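Local coordinates for protein beta-ketoacyl synthase (Pseudomonas aeruginosa, PDB 4CW4) that condenses acetyl-CoA with malonyl-ACP to form acetoacetyl-ACP, the primer that starts fatty acid biosynthesis, at residues V104-L110 and F157-R163. Residue numbers count along the deposited sequence, not the author numbering.
Sequences VHWHKVL and FKVDSYR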
loop_
_atom_site.group_PDB
_atom_site.type_symbol
_atom_site.label_atom_id
_atom_site.label_comp_id
_atom_site.label_asym_id
_atom_site.label_seq_id
_atom_site.Cartn_x
_atom_site.Cartn_y
_atom_site.Cartn_z
ATOM N N VAL A 104 -25.716 14.801 3.353
ATOM C CA VAL A 104 -24.642 14.118 4.071
ATOM C C VAL A 104 -24.397 14.833 5.383
ATOM O O VAL A 104 -24.375 16.061 5.456
ATOM C CB VAL A 104 -23.327 13.973 3.227
ATOM C CG1 VAL A 104 -23.563 13.149 1.973
ATOM C CG2 VAL A 104 -22.753 15.303 2.845
ATOM N N HIS A 105 -24.210 14.043 6.425
ATOM C CA HIS A 105 -24.002 14.551 7.764
ATOM C C HIS A 105 -22.632 15.196 7.932
ATOM O O HIS A 105 -21.623 14.712 7.407
ATOM C CB HIS A 105 -24.154 13.420 8.784
ATOM C CG HIS A 105 -23.812 13.825 10.187
ATOM N ND1 HIS A 105 -22.553 13.655 10.721
ATOM C CD2 HIS A 105 -24.567 14.383 11.165
ATOM C CE1 HIS A 105 -22.537 14.112 11.962
ATOM N NE2 HIS A 105 -23.751 14.545 12.258
ATOM N N TRP A 106 -22.619 16.290 8.684
ATOM C CA TRP A 106 -21.391 16.848 9.224
ATOM C C TRP A 106 -21.725 17.600 10.503
ATOM O O TRP A 106 -22.864 17.565 10.966
ATOM C CB TRP A 106 -20.677 17.756 8.218
ATOM C CG TRP A 106 -21.419 18.995 7.772
ATOM C CD1 TRP A 106 -22.694 19.073 7.262
ATOM C CD2 TRP A 106 -20.891 20.325 7.723
ATOM N NE1 TRP A 106 -22.990 20.374 6.944
ATOM C CE2 TRP A 106 -21.900 21.161 7.217
ATOM C CE3 TRP A 106 -19.662 20.896 8.090
ATOM C CZ2 TRP A 106 -21.721 22.532 7.055
ATOM C CZ3 TRP A 106 -19.494 22.256 7.940
ATOM C CH2 TRP A 106 -20.508 23.054 7.411
ATOM N N HIS A 107 -20.730 18.267 11.079
ATOM C CA HIS A 107 -20.955 19.142 12.235
ATOM C C HIS A 107 -20.685 20.586 11.843
ATOM O O HIS A 107 -19.623 20.870 11.309
ATOM C CB HIS A 107 -19.992 18.815 13.384
ATOM C CG HIS A 107 -20.213 17.490 14.032
ATOM N ND1 HIS A 107 -19.178 16.759 14.574
ATOM C CD2 HIS A 107 -21.338 16.767 14.252
ATOM C CE1 HIS A 107 -19.652 15.636 15.077
ATOM N NE2 HIS A 107 -20.962 15.621 14.909
ATOM N N LYS A 108 -21.599 21.505 12.138
ATOM C CA LYS A 108 -21.262 22.923 12.105
ATOM C C LYS A 108 -20.751 23.333 13.466
ATOM O O LYS A 108 -21.196 22.807 14.483
ATOM C CB LYS A 108 -22.484 23.783 11.799
ATOM C CG LYS A 108 -22.932 23.771 10.354
ATOM C CD LYS A 108 -23.975 24.859 10.157
ATOM C CE LYS A 108 -24.522 24.898 8.750
ATOM N NZ LYS A 108 -25.476 26.028 8.613
ATOM N N VAL A 109 -19.847 24.302 13.468
ATOM C CA VAL A 109 -19.453 24.990 14.685
ATOM C C VAL A 109 -20.527 26.035 14.988
ATOM O O VAL A 109 -20.768 26.940 14.193
ATOM C CB VAL A 109 -18.096 25.666 14.546
ATOM C CG1 VAL A 109 -17.767 26.488 15.805
ATOM C CG2 VAL A 109 -17.011 24.623 14.279
ATOM N N LEU A 110 -21.168 25.882 16.137
ATOM C CA LEU A 110 -22.181 26.821 16.589
ATOM C C LEU A 110 -21.625 27.589 17.778
ATOM O O LEU A 110 -21.416 27.027 18.858
ATOM C CB LEU A 110 -23.450 26.059 16.970
ATOM C CG LEU A 110 -24.588 26.866 17.587
ATOM C CD1 LEU A 110 -25.092 27.938 16.637
ATOM C CD2 LEU A 110 -25.720 25.939 17.978
ATOM N N PHE A 157 -20.041 24.932 20.340
ATOM C CA PHE A 157 -20.612 23.604 20.270
ATOM C C PHE A 157 -20.514 23.111 18.837
ATOM O O PHE A 157 -20.412 23.903 17.906
ATOM C CB PHE A 157 -22.075 23.638 20.700
ATOM C CG PHE A 157 -22.243 23.917 22.148
ATOM C CD1 PHE A 157 -21.980 22.939 23.065
ATOM C CD2 PHE A 157 -22.617 25.168 22.604
ATOM C CE1 PHE A 157 -22.098 23.173 24.418
ATOM C CE2 PHE A 157 -22.739 25.397 23.943
ATOM C CZ PHE A 157 -22.484 24.383 24.854
ATOM N N LYS A 158 -20.540 21.799 18.679
ATOM C CA LYS A 158 -20.715 21.211 17.356
ATOM C C LYS A 158 -22.125 20.645 17.248
ATOM O O LYS A 158 -22.593 19.952 18.150
ATOM C CB LYS A 158 -19.684 20.125 17.090
ATOM C CG LYS A 158 -18.362 20.631 16.424
ATOM C CD LYS A 158 -17.724 21.836 17.123
ATOM C CE LYS A 158 -17.113 21.483 18.483
ATOM N NZ LYS A 158 -16.272 22.607 19.082
ATOM N N VAL A 159 -22.814 20.985 16.161
ATOM C CA VAL A 159 -24.193 20.537 15.951
ATOM C C VAL A 159 -24.311 19.744 14.647
ATOM O O VAL A 159 -23.676 20.074 13.651
ATOM C CB VAL A 159 -25.184 21.740 15.948
ATOM C CG1 VAL A 159 -25.213 22.412 17.279
ATOM C CG2 VAL A 159 -24.844 22.753 14.859
ATOM N N ASP A 160 -25.158 18.720 14.651
ATOM C CA ASP A 160 -25.428 17.945 13.454
ATOM C C ASP A 160 -26.058 18.825 12.400
ATOM O O ASP A 160 -26.977 19.598 12.686
ATOM C CB ASP A 160 -26.355 16.782 13.772
ATOM C CG ASP A 160 -25.783 15.877 14.818
ATOM O OD1 ASP A 160 -24.635 15.430 14.649
ATOM O OD2 ASP A 160 -26.443 15.688 15.854
ATOM N N SER A 161 -25.567 18.686 11.179
ATOM C CA SER A 161 -26.117 19.402 10.044
ATOM C C SER A 161 -25.964 18.540 8.791
ATOM O O SER A 161 -25.235 17.555 8.803
ATOM C CB SER A 161 -25.401 20.738 9.871
ATOM O OG SER A 161 -26.137 21.625 9.038
ATOM N N TYR A 162 -26.681 18.903 7.733
ATOM C CA TYR A 162 -26.718 18.128 6.500
ATOM C C TYR A 162 -26.440 19.003 5.301
ATOM O O TYR A 162 -26.961 20.111 5.191
ATOM C CB TYR A 162 -28.063 17.400 6.391
ATOM C CG TYR A 162 -28.192 16.440 7.536
ATOM C CD1 TYR A 162 -28.717 16.842 8.757
ATOM C CD2 TYR A 162 -27.701 15.146 7.424
ATOM C CE1 TYR A 162 -28.761 15.968 9.832
ATOM C CE2 TYR A 162 -27.752 14.267 8.487
ATOM C CZ TYR A 162 -28.282 14.680 9.685
ATOM O OH TYR A 162 -28.331 13.794 10.748
ATOM N N ARG A 163 -25.610 18.500 4.391
ATOM C CA ARG A 163 -25.241 19.271 3.211
ATOM C C ARG A 163 -25.322 18.426 1.956
ATOM O O ARG A 163 -25.355 17.201 2.016
ATOM C CB ARG A 163 -23.834 19.858 3.360
ATOM C CG ARG A 163 -22.727 18.798 3.411
ATOM C CD ARG A 163 -21.362 19.409 3.643
ATOM N NE ARG A 163 -21.001 20.303 2.542
ATOM C CZ ARG A 163 -20.428 19.921 1.405
ATOM N NH1 ARG A 163 -20.104 18.651 1.200
ATOM N NH2 ARG A 163 -20.177 20.822 0.468
HETATM O O HOH W 1 -25.363 21.901 6.430
#
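Start at Arg163, the residue most covered by this contact. Its backbone closes one end of the pairing: Val104 N donates to Arg163 O (2.8 Å) and Arg163 N to Val104 O (2.9 Å). Its side chain runs beside Trp106, with Arg163 CD 3.8 Å from the centroid of the indole five-membered ring, almost straight over the face in a CH-pi contact, while Arg163 CG lies 3.5 Å from Val104 CG2. Next comes Ser161, the hydrogen-bonded partner of Trp106 (Trp106 N to Ser161 O 2.9 Å). One water ties their side chains together, accepting from Trp106 NE1 at 2.9 Å, lying 2.7 Å from Ser161 OG and donating to Tyr162 O at 2.7 Å; Ser161 also has a stronger polar partner in Glu131 of the second subunit. The two segments form a two-stranded antiparallel ribbon, with hydrogen-bonded and non-hydrogen-bonded pairs alternating from Val104-Arg163 to Leu110-Phe157, both hydrogen-bonded, and project from the ketosynthase body toward the dimer partner. Residues 157-159 pair antiparallel with a strand of the second subunit, so the sheet continues across the interface. Leu110, the third most covered residue, brings its CD2 to 3.6 Å from Val159 CG1, on the same face as Arg163 and Ser161. On the other face His105 NE2 donates to Asp160 OD1 at 2.7 Å, and the His105 ring turns its edge to the face of Tyr162, centroids 5.7 Å apart. Asp160 OD2 makes a salt bridge with Lys158 NZ of the second subunit, and Lys158 here returns it to that subunit's Asp160.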